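Local coordinates for cell division protein FtsI/penicillin binding protein 2 (Legionella pneumophila subsp. pneumophila ATCC 43290, PDB 4ZTK), which probably acts as a D,D-transpeptidase that cross-links peptidoglycan peptides during cell division, at residues 80-86 / 134-139; 88-92 / 213-218; 28-33 / 58-62; 41-45 / 68-74. One frame throughout, in Å; residues are numbered along the deposited sequence.

Contact 1: 80-86 / 134-139; sequences STIKPFI and SINVCL
Asn136 OD1 is gripped from two directions, by Lys83 NZ at 2.8 Å and by water 1 at 2.9 Å. The lysine nitrogen approaches tilted 26° from the carbonyl plane, the two side chains crossing at about a right angle. Lys83 runs straight as far as CE and then bends (chi4 61°), which turns NZ back to Ser80 OG, 3.0 Å away, as well as to the amide; a weak bond to Ala180 O adds a third partner. Water 1 also bonds Ser80 OG and Ser134 OG, so it joins three side chains. Ser80 and Lys83 form an SxxK pattern and Ser134 and Asn136 fit the SxN motif of penicillin-binding proteins; in that family the SxxK serine is the nucleophile, a role Ser80 probably shares. Lys248, probably of the K(T/S)G-type motif, bonds Ser134 OG; a sulfonate, probably from the crystallisation liquor, also reaches that hydroxyl, in a place consistent with the substrate pocket. Away from the polar end, the lysine's own methylenes are buried: Lys83 CG lies 3.7 Å from Leu139 CG. One turn on, Ile86 CG2 meets Leu139 CD1 at 4.0 Å, where helix 83-92 packs on helix 136-146.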
# COMPACT_ATOMS: atom_id res chain seq x y z
N SER A 80 -2.28 -6.95 -3.15
CA SER A 80 -3.50 -6.19 -3.43
C SER A 80 -3.41 -4.67 -3.21
O SER A 80 -4.35 -3.94 -3.56
CB SER A 80 -4.69 -6.77 -2.64
OG SER A 80 -4.94 -8.11 -3.03
N THR A 81 -2.30 -4.17 -2.67
CA THR A 81 -2.12 -2.71 -2.60
C THR A 81 -1.93 -2.10 -3.99
O THR A 81 -1.96 -0.88 -4.14
CB THR A 81 -0.96 -2.28 -1.65
OG1 THR A 81 0.29 -2.78 -2.15
CG2 THR A 81 -1.20 -2.80 -0.24
N ILE A 82 -1.75 -2.95 -5.01
CA ILE A 82 -1.71 -2.48 -6.40
C ILE A 82 -3.10 -2.14 -6.93
O ILE A 82 -3.25 -1.34 -7.85
CB ILE A 82 -1.07 -3.52 -7.36
CG1 ILE A 82 -0.68 -2.88 -8.69
CG2 ILE A 82 -2.03 -4.68 -7.65
CD1 ILE A 82 0.32 -1.79 -8.56
N LYS A 83 -4.13 -2.76 -6.34
CA LYS A 83 -5.49 -2.68 -6.87
C LYS A 83 -6.04 -1.27 -7.13
O LYS A 83 -6.67 -1.05 -8.16
CB LYS A 83 -6.47 -3.50 -6.00
CG LYS A 83 -6.36 -5.02 -6.21
CD LYS A 83 -7.29 -5.78 -5.26
CE LYS A 83 -7.47 -7.24 -5.70
NZ LYS A 83 -6.20 -8.00 -5.72
N PRO A 84 -5.81 -0.31 -6.20
CA PRO A 84 -6.27 1.06 -6.47
C PRO A 84 -5.71 1.65 -7.76
O PRO A 84 -6.41 2.42 -8.42
CB PRO A 84 -5.74 1.85 -5.27
CG PRO A 84 -5.70 0.86 -4.17
CD PRO A 84 -5.29 -0.44 -4.82
N PHE A 85 -4.48 1.29 -8.12
CA PHE A 85 -3.85 1.82 -9.32
C PHE A 85 -4.38 1.15 -10.59
O PHE A 85 -4.52 1.80 -11.63
CB PHE A 85 -2.33 1.70 -9.22
CG PHE A 85 -1.76 2.38 -8.00
CD1 PHE A 85 -1.47 3.74 -8.03
CD2 PHE A 85 -1.54 1.67 -6.83
CE1 PHE A 85 -0.95 4.37 -6.91
CE2 PHE A 85 -1.03 2.30 -5.70
CZ PHE A 85 -0.73 3.66 -5.74
N ILE A 86 -4.68 -0.15 -10.50
CA ILE A 86 -5.35 -0.86 -11.58
C ILE A 86 -6.69 -0.18 -11.86
O ILE A 86 -7.02 0.11 -13.01
CB ILE A 86 -5.60 -2.34 -11.23
CG1 ILE A 86 -4.29 -3.10 -11.11
CG2 ILE A 86 -6.50 -3.00 -12.27
CD1 ILE A 86 -3.52 -3.23 -12.40
N SER A 134 -11.72 -6.29 -1.70
CA SER A 134 -10.51 -6.81 -2.34
C SER A 134 -10.78 -8.09 -3.13
O SER A 134 -10.15 -9.12 -2.91
CB SER A 134 -9.40 -7.03 -1.30
OG SER A 134 -8.13 -7.02 -1.91
N ILE A 135 -11.71 -8.00 -4.07
CA ILE A 135 -12.15 -9.15 -4.86
C ILE A 135 -11.25 -9.36 -6.08
O ILE A 135 -11.30 -8.59 -7.04
CB ILE A 135 -13.62 -8.99 -5.30
CG1 ILE A 135 -14.49 -8.73 -4.07
CG2 ILE A 135 -14.09 -10.23 -6.06
CD1 ILE A 135 -15.98 -8.75 -4.36
N ASN A 136 -10.43 -10.41 -6.02
CA ASN A 136 -9.41 -10.67 -7.03
C ASN A 136 -9.95 -10.83 -8.45
O ASN A 136 -9.46 -10.19 -9.38
CB ASN A 136 -8.59 -11.90 -6.65
CG ASN A 136 -7.67 -11.65 -5.46
OD1 ASN A 136 -7.37 -10.51 -5.12
ND2 ASN A 136 -7.22 -12.73 -4.82
N VAL A 137 -10.95 -11.70 -8.62
CA VAL A 137 -11.47 -11.99 -9.95
C VAL A 137 -11.97 -10.72 -10.65
O VAL A 137 -11.75 -10.54 -11.84
CB VAL A 137 -12.57 -13.08 -9.92
CG1 VAL A 137 -13.26 -13.21 -11.27
CG2 VAL A 137 -11.96 -14.42 -9.52
N CYS A 138 -12.60 -9.82 -9.89
CA CYS A 138 -13.11 -8.58 -10.46
C CYS A 138 -12.00 -7.64 -10.92
O CYS A 138 -12.05 -7.11 -12.03
CB CYS A 138 -14.05 -7.86 -9.49
SG CYS A 138 -15.60 -8.75 -9.18
N LEU A 139 -11.00 -7.42 -10.07
CA LEU A 139 -9.89 -6.55 -10.44
C LEU A 139 -9.09 -7.12 -11.61
O LEU A 139 -8.59 -6.38 -12.46
CB LEU A 139 -8.97 -6.26 -9.25
CG LEU A 139 -9.27 -4.97 -8.48
CD1 LEU A 139 -9.10 -3.76 -9.37
CD2 LEU A 139 -10.67 -5.02 -7.89
O HOH W 1 -7.22 -9.85 -2.26

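Contact 2: 88-92 / 213-218; sequences AAAIN and IISETS
Two hydrogen bonds converge on one oxygen here, Asn92 OD1, which collects donors from the start of the partner helix. Ser218 OG gives its proton at 2.7 Å to Asn92 OD1, lying in the carbonyl plane on a lone pair with a C=O...O angle of 117°. The backbone of Ser215 supplies the other: its N sits 2.8 Å from Asn92 OD1 with an almost straight N-H...O angle of 176°, though it comes in tilted from the amide plane. Asn92 reaches both because its CG stands anti to the backbone N (chi1 -160°), which carries the amide across the gap from the last turn of helix 83-92. Ser215 is the N-cap of helix 216-231, so a side chain near the C-terminal end of one helix holds both the capping residue and the first turn of another. This is a junction of helices in the mainly helical part of the transpeptidase fold, away from the five-stranded sheet. Two carbons pack against polar oxygens: Ile214 CB is 3.5 Å from Asn92 OD1, and Ile91 CG2 approaches Ser218 OG to 3.8 Å. The apolar contact is Ile214 CD1 on Ala88 CB at 4.2 Å, one turn before Asn92. Behind it, Phe158 packs on Ile214, and Ile222, a turn further along helix 216-231, touches Ala88.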
# COMPACT_ATOMS: atom_id res chain seq x y z
N ALA A 88 -7.61 2.87 -11.04
CA ALA A 88 -7.37 4.23 -11.50
C ALA A 88 -7.10 4.26 -12.99
O ALA A 88 -7.67 5.08 -13.72
CB ALA A 88 -6.21 4.86 -10.74
N ALA A 89 -6.23 3.37 -13.45
CA ALA A 89 -5.89 3.27 -14.86
C ALA A 89 -7.12 2.98 -15.71
O ALA A 89 -7.31 3.56 -16.77
CB ALA A 89 -4.83 2.21 -15.08
N ALA A 90 -7.97 2.08 -15.22
CA ALA A 90 -9.15 1.66 -15.96
C ALA A 90 -10.20 2.77 -16.00
O ALA A 90 -10.80 3.03 -17.05
CB ALA A 90 -9.75 0.41 -15.34
N ILE A 91 -10.42 3.41 -14.86
CA ILE A 91 -11.37 4.51 -14.74
C ILE A 91 -10.94 5.71 -15.57
O ILE A 91 -11.76 6.38 -16.18
CB ILE A 91 -11.53 4.95 -13.26
CG1 ILE A 91 -12.23 3.86 -12.45
CG2 ILE A 91 -12.31 6.25 -13.15
CD1 ILE A 91 -13.55 3.44 -13.03
N ASN A 92 -9.64 5.97 -15.59
CA ASN A 92 -9.13 7.18 -16.23
C ASN A 92 -9.12 7.12 -17.76
O ASN A 92 -9.15 8.16 -18.42
CB ASN A 92 -7.73 7.50 -15.71
CG ASN A 92 -7.33 8.94 -15.94
OD1 ASN A 92 -7.82 9.84 -15.25
ND2 ASN A 92 -6.44 9.17 -16.89
N ILE A 213 -1.27 12.68 -13.11
CA ILE A 213 -1.18 11.30 -13.60
C ILE A 213 -2.57 10.79 -13.96
O ILE A 213 -2.75 10.10 -14.96
CB ILE A 213 -0.53 10.37 -12.56
CG1 ILE A 213 0.88 10.87 -12.23
CG2 ILE A 213 -0.47 8.95 -13.08
CD1 ILE A 213 1.75 11.09 -13.46
N ILE A 214 -3.56 11.13 -13.13
CA ILE A 214 -4.95 10.84 -13.45
C ILE A 214 -5.81 12.09 -13.29
O ILE A 214 -5.42 13.04 -12.60
CB ILE A 214 -5.51 9.69 -12.58
CG1 ILE A 214 -5.33 9.99 -11.10
CG2 ILE A 214 -4.85 8.37 -12.95
CD1 ILE A 214 -6.03 8.97 -10.17
N SER A 215 -6.98 12.09 -13.91
CA SER A 215 -7.88 13.24 -13.88
C SER A 215 -8.40 13.52 -12.47
O SER A 215 -8.25 12.70 -11.57
CB SER A 215 -9.07 13.01 -14.80
OG SER A 215 -9.92 12.00 -14.27
N GLU A 216 -9.01 14.69 -12.29
CA GLU A 216 -9.60 15.05 -11.01
C GLU A 216 -10.75 14.12 -10.68
O GLU A 216 -10.89 13.68 -9.53
CB GLU A 216 -10.09 16.50 -11.03
CG GLU A 216 -8.99 17.53 -11.18
CD GLU A 216 -9.51 18.95 -11.10
OE1 GLU A 216 -10.74 19.13 -11.01
OE2 GLU A 216 -8.68 19.89 -11.12
N THR A 217 -11.57 13.81 -11.68
CA THR A 217 -12.69 12.90 -11.52
C THR A 217 -12.19 11.54 -11.05
O THR A 217 -12.71 10.98 -10.09
CB THR A 217 -13.45 12.71 -12.84
OG1 THR A 217 -13.94 13.98 -13.30
CG2 THR A 217 -14.63 11.76 -12.65
N SER A 218 -11.17 11.03 -11.73
CA SER A 218 -10.57 9.75 -11.40
C SER A 218 -10.05 9.76 -9.97
O SER A 218 -10.25 8.81 -9.22
CB SER A 218 -9.43 9.42 -12.36
OG SER A 218 -9.91 9.18 -13.66

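Contact 3: 28-33 / 58-62; sequences VEKQIT and AFAES
Ile32 CG2 lies over one face of the flat peptide group joining Ala60 to Glu61, 3.9 Å from Ala60 O and 4.2 Å from Glu61 N. No aromatic ring enters between helix 28-33 and strand 58-62; Phe59 belongs to the other side of the strand, where it meets Trp71. The contact is therefore made by methyl groups on backbone and on short side chains. Ala60 CB is enclosed by three helix residues: Val28 CG2 at 3.8 Å, Glu29 CG at 3.8 Å and Ile32 CG2 at 4.0 Å. Val28 CG2 also bridges two residues back along the strand to Ala58 CB, 4.0 Å away. With CG1 of Ile32 anti to its backbone N (chi1 -165°), the smaller branch CG2 is the one set against the strand. Glu29 contributes only the aliphatic part of its chain, its carboxylate bonding Gln25 a turn earlier. The helix runs roughly along the strand, at 29° between their directions and 7.4 Å between the axes of the short segments. Helix 22-38 thus covers the outermost strand of the five-stranded antiparallel sheet, and helix 295-310 joins it on the same face, where Val306 touches Val28. At the far end Thr33 O and Ser62 OG share water 2. With no direct hydrogen bond between the segments, helix and strand are held by close apolar fit around the alanines, while water enters where the pair becomes polar and partly exposed.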
# COMPACT_ATOMS: atom_id res chain seq x y z
N VAL A 28 6.96 6.18 14.95
CA VAL A 28 6.97 4.92 14.22
C VAL A 28 7.92 3.91 14.87
O VAL A 28 7.70 2.70 14.81
CB VAL A 28 7.29 5.11 12.72
CG1 VAL A 28 6.20 5.94 12.06
CG2 VAL A 28 8.66 5.77 12.52
N GLU A 29 8.97 4.43 15.50
CA GLU A 29 9.90 3.58 16.24
C GLU A 29 9.23 2.84 17.39
O GLU A 29 9.45 1.65 17.55
CB GLU A 29 11.09 4.40 16.75
CG GLU A 29 12.18 4.61 15.71
CD GLU A 29 13.24 5.60 16.16
OE1 GLU A 29 12.99 6.33 17.14
OE2 GLU A 29 14.32 5.64 15.54
N LYS A 30 8.41 3.53 18.17
CA LYS A 30 7.66 2.88 19.25
C LYS A 30 6.64 1.88 18.73
O LYS A 30 6.45 0.81 19.30
CB LYS A 30 6.93 3.92 20.11
CG LYS A 30 7.83 4.92 20.78
CD LYS A 30 7.04 5.86 21.69
CE LYS A 30 6.06 6.71 20.91
NZ LYS A 30 5.33 7.66 21.80
N GLN A 31 5.96 2.25 17.65
CA GLN A 31 4.84 1.45 17.15
C GLN A 31 5.26 0.16 16.46
O GLN A 31 4.67 -0.89 16.71
CB GLN A 31 3.94 2.28 16.23
CG GLN A 31 3.23 3.44 16.91
CD GLN A 31 2.17 2.99 17.90
OE1 GLN A 31 1.83 1.81 17.98
NE2 GLN A 31 1.64 3.94 18.67
N ILE A 32 6.26 0.23 15.59
CA ILE A 32 6.66 -0.97 14.83
C ILE A 32 7.36 -1.99 15.71
O ILE A 32 7.19 -3.20 15.55
CB ILE A 32 7.53 -0.64 13.58
CG1 ILE A 32 7.60 -1.86 12.66
CG2 ILE A 32 8.94 -0.20 13.97
CD1 ILE A 32 6.24 -2.34 12.17
N THR A 33 8.14 -1.50 16.67
CA THR A 33 8.89 -2.39 17.54
C THR A 33 7.89 -3.14 18.44
O THR A 33 8.06 -4.33 18.71
CB THR A 33 9.92 -1.58 18.35
OG1 THR A 33 10.82 -2.46 19.03
CG2 THR A 33 9.22 -0.69 19.34
N ALA A 58 9.69 9.62 7.79
CA ALA A 58 9.98 8.68 8.87
C ALA A 58 10.05 7.26 8.32
O ALA A 58 9.33 6.90 7.39
CB ALA A 58 8.93 8.78 9.97
N PHE A 59 10.94 6.47 8.92
CA PHE A 59 11.18 5.10 8.48
C PHE A 59 11.75 4.33 9.66
O PHE A 59 12.81 4.69 10.18
CB PHE A 59 12.17 5.10 7.32
CG PHE A 59 12.34 3.76 6.65
CD1 PHE A 59 13.09 2.76 7.25
CD2 PHE A 59 11.77 3.51 5.42
CE1 PHE A 59 13.25 1.53 6.64
CE2 PHE A 59 11.93 2.28 4.80
CZ PHE A 59 12.67 1.29 5.41
N ALA A 60 11.07 3.29 10.10
CA ALA A 60 11.60 2.44 11.16
C ALA A 60 11.28 0.97 10.92
O ALA A 60 10.21 0.64 10.41
CB ALA A 60 11.08 2.88 12.51
N GLU A 61 12.21 0.11 11.29
CA GLU A 61 12.00 -1.33 11.19
C GLU A 61 12.49 -2.05 12.44
O GLU A 61 13.33 -1.54 13.17
CB GLU A 61 12.69 -1.89 9.94
CG GLU A 61 14.21 -1.76 9.95
CD GLU A 61 14.85 -2.19 8.63
OE1 GLU A 61 15.86 -1.59 8.23
OE2 GLU A 61 14.33 -3.14 8.00
N SER A 62 11.93 -3.22 12.69
CA SER A 62 12.32 -4.05 13.81
C SER A 62 12.34 -5.51 13.36
O SER A 62 11.40 -5.95 12.69
CB SER A 62 11.34 -3.88 14.97
OG SER A 62 11.75 -4.62 16.11
O HOH W 2 10.14 -5.92 18.10

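Contact 4: 41-45 / 68-74; sequences AKSGV and LESWKSR
Trp71 donates its indole N-H to Ser43, with NE1 2.9 Å from Ser43 OG and an N-H...O angle of 155°. The hydroxyl oxygen lies at the ring edge, only 7° out of its plane, so the bond fixes how the indole is turned. One face of the ring carries Val45: its CG1 stands 3.8 Å from the centroid of the five-membered ring of Trp71, 18° off the normal, a CH-pi contact. On the opposite face the chain of Arg74 runs across, its CD 3.7 Å above the Trp71 plane, and the indole is thereby clamped between strand and loop. Beside it Leu68 CD2 packs on Ser43 CB at 3.8 Å and on Lys42 CE at the same distance; Lys42 is extended and crosses the leucine obliquely, CG and CE both near Leu68 CD2. In the next shell, outside both segments, Glu281 bonds Ser43 OG with one carboxylate oxygen and forms a salt bridge to Arg74 NH2 with the other, which helps to place Ser43 at the edge of the indole and Arg74 over its face. Glu61 holds the loop from the strand next door, accepting from Trp71 N. Within the loop, Ser70 OG accepts from Lys72 N, closing an ST turn. The whole arrangement lies at the start of strand 43-49, where Lys42 and Ser43 together face Glu281 in a classic beta bulge, and it ties the loop leading on to helix 83-92 to the antiparallel sheet of the transpeptidase fold.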
# COMPACT_ATOMS: atom_id res chain seq x y z
N ALA A 41 6.33 -11.38 15.02
CA ALA A 41 6.70 -11.28 13.61
C ALA A 41 8.19 -11.49 13.40
O ALA A 41 9.00 -11.22 14.29
CB ALA A 41 6.27 -9.94 13.05
N LYS A 42 8.55 -11.95 12.21
CA LYS A 42 9.95 -12.06 11.84
C LYS A 42 10.56 -10.67 11.72
O LYS A 42 11.66 -10.41 12.20
CB LYS A 42 10.11 -12.83 10.53
CG LYS A 42 11.56 -13.03 10.10
CD LYS A 42 11.64 -13.84 8.82
CE LYS A 42 13.09 -14.03 8.39
NZ LYS A 42 13.19 -14.64 7.04
N SER A 43 9.82 -9.77 11.07
CA SER A 43 10.22 -8.37 10.98
C SER A 43 9.02 -7.47 10.70
O SER A 43 7.90 -7.95 10.48
CB SER A 43 11.27 -8.17 9.89
OG SER A 43 10.68 -8.24 8.60
N GLY A 44 9.25 -6.17 10.68
CA GLY A 44 8.21 -5.23 10.35
C GLY A 44 8.80 -3.87 10.05
O GLY A 44 9.90 -3.56 10.50
N VAL A 45 8.07 -3.07 9.29
CA VAL A 45 8.54 -1.75 8.91
C VAL A 45 7.37 -0.79 8.80
O VAL A 45 6.28 -1.18 8.38
CB VAL A 45 9.32 -1.80 7.56
CG1 VAL A 45 8.48 -2.48 6.48
CG2 VAL A 45 9.74 -0.39 7.12
N LEU A 68 18.69 -10.65 8.36
CA LEU A 68 17.67 -10.09 7.48
C LEU A 68 18.20 -8.88 6.71
O LEU A 68 18.92 -8.05 7.26
CB LEU A 68 16.42 -9.68 8.26
CG LEU A 68 15.44 -10.77 8.67
CD1 LEU A 68 15.60 -11.10 10.14
CD2 LEU A 68 14.01 -10.34 8.36
N GLU A 69 17.85 -8.80 5.43
CA GLU A 69 18.11 -7.60 4.66
C GLU A 69 17.20 -6.50 5.18
O GLU A 69 16.03 -6.75 5.48
CB GLU A 69 17.85 -7.83 3.17
CG GLU A 69 17.98 -6.56 2.34
CD GLU A 69 17.64 -6.78 0.88
OE1 GLU A 69 17.85 -5.86 0.07
OE2 GLU A 69 17.15 -7.88 0.55
N SER A 70 17.73 -5.30 5.30
CA SER A 70 16.94 -4.17 5.75
C SER A 70 15.80 -3.87 4.78
O SER A 70 15.95 -4.02 3.57
CB SER A 70 17.82 -2.93 5.90
OG SER A 70 17.01 -1.78 6.11
N TRP A 71 14.67 -3.43 5.32
CA TRP A 71 13.56 -2.98 4.49
C TRP A 71 13.89 -1.68 3.75
O TRP A 71 13.09 -1.21 2.94
CB TRP A 71 12.29 -2.79 5.33
CG TRP A 71 11.66 -4.07 5.75
CD1 TRP A 71 11.77 -4.68 6.96
CD2 TRP A 71 10.82 -4.90 4.95
NE1 TRP A 71 11.05 -5.85 6.97
CE2 TRP A 71 10.45 -6.01 5.74
CE3 TRP A 71 10.34 -4.82 3.63
CZ2 TRP A 71 9.63 -7.02 5.26
CZ3 TRP A 71 9.53 -5.83 3.16
CH2 TRP A 71 9.18 -6.92 3.98
N LYS A 72 15.05 -1.10 4.05
CA LYS A 72 15.50 0.08 3.32
C LYS A 72 15.77 -0.29 1.86
O LYS A 72 15.65 0.56 0.97
CB LYS A 72 16.77 0.67 3.94
CG LYS A 72 16.59 1.28 5.33
CD LYS A 72 17.67 2.32 5.59
CE LYS A 72 17.67 2.81 7.04
NZ LYS A 72 18.40 1.88 7.94
N SER A 73 16.12 -1.54 1.62
CA SER A 73 16.46 -1.99 0.26
C SER A 73 15.67 -3.21 -0.23
O SER A 73 15.67 -3.52 -1.42
CB SER A 73 17.96 -2.26 0.15
OG SER A 73 18.39 -3.20 1.12
N ARG A 74 14.99 -3.90 0.69
CA ARG A 74 14.32 -5.16 0.37
C ARG A 74 13.25 -5.06 -0.73
O ARG A 74 12.42 -4.16 -0.73
CB ARG A 74 13.72 -5.77 1.64
CG ARG A 74 13.02 -7.11 1.45
CD ARG A 74 12.82 -7.79 2.79
NE ARG A 74 11.97 -8.97 2.71
CZ ARG A 74 11.67 -9.75 3.74
NH1 ARG A 74 12.16 -9.48 4.94
NH2 ARG A 74 10.88 -10.80 3.58

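Contacts 1 and 2 belong to the helical part and share helix 83-92: its start meets residues 134-139 at the probable active site, its end meets 213-218 about 15 Å away between centres. Contacts 3 and 4 lie on the opposite side of the chain's centre, on neighbouring strands of one sheet, and touch through Glu61. Contact 1 is the nearest to the centre, 11 Å from it, against 16 to 18 Å for the others; all four are partly buried. Their chemistry differs accordingly: a lysine and water network in the pocket, an asparagine at a helix start, nearly pure methyl packing on the sheet's edge strand, and a sandwiched indole with a charged second shell.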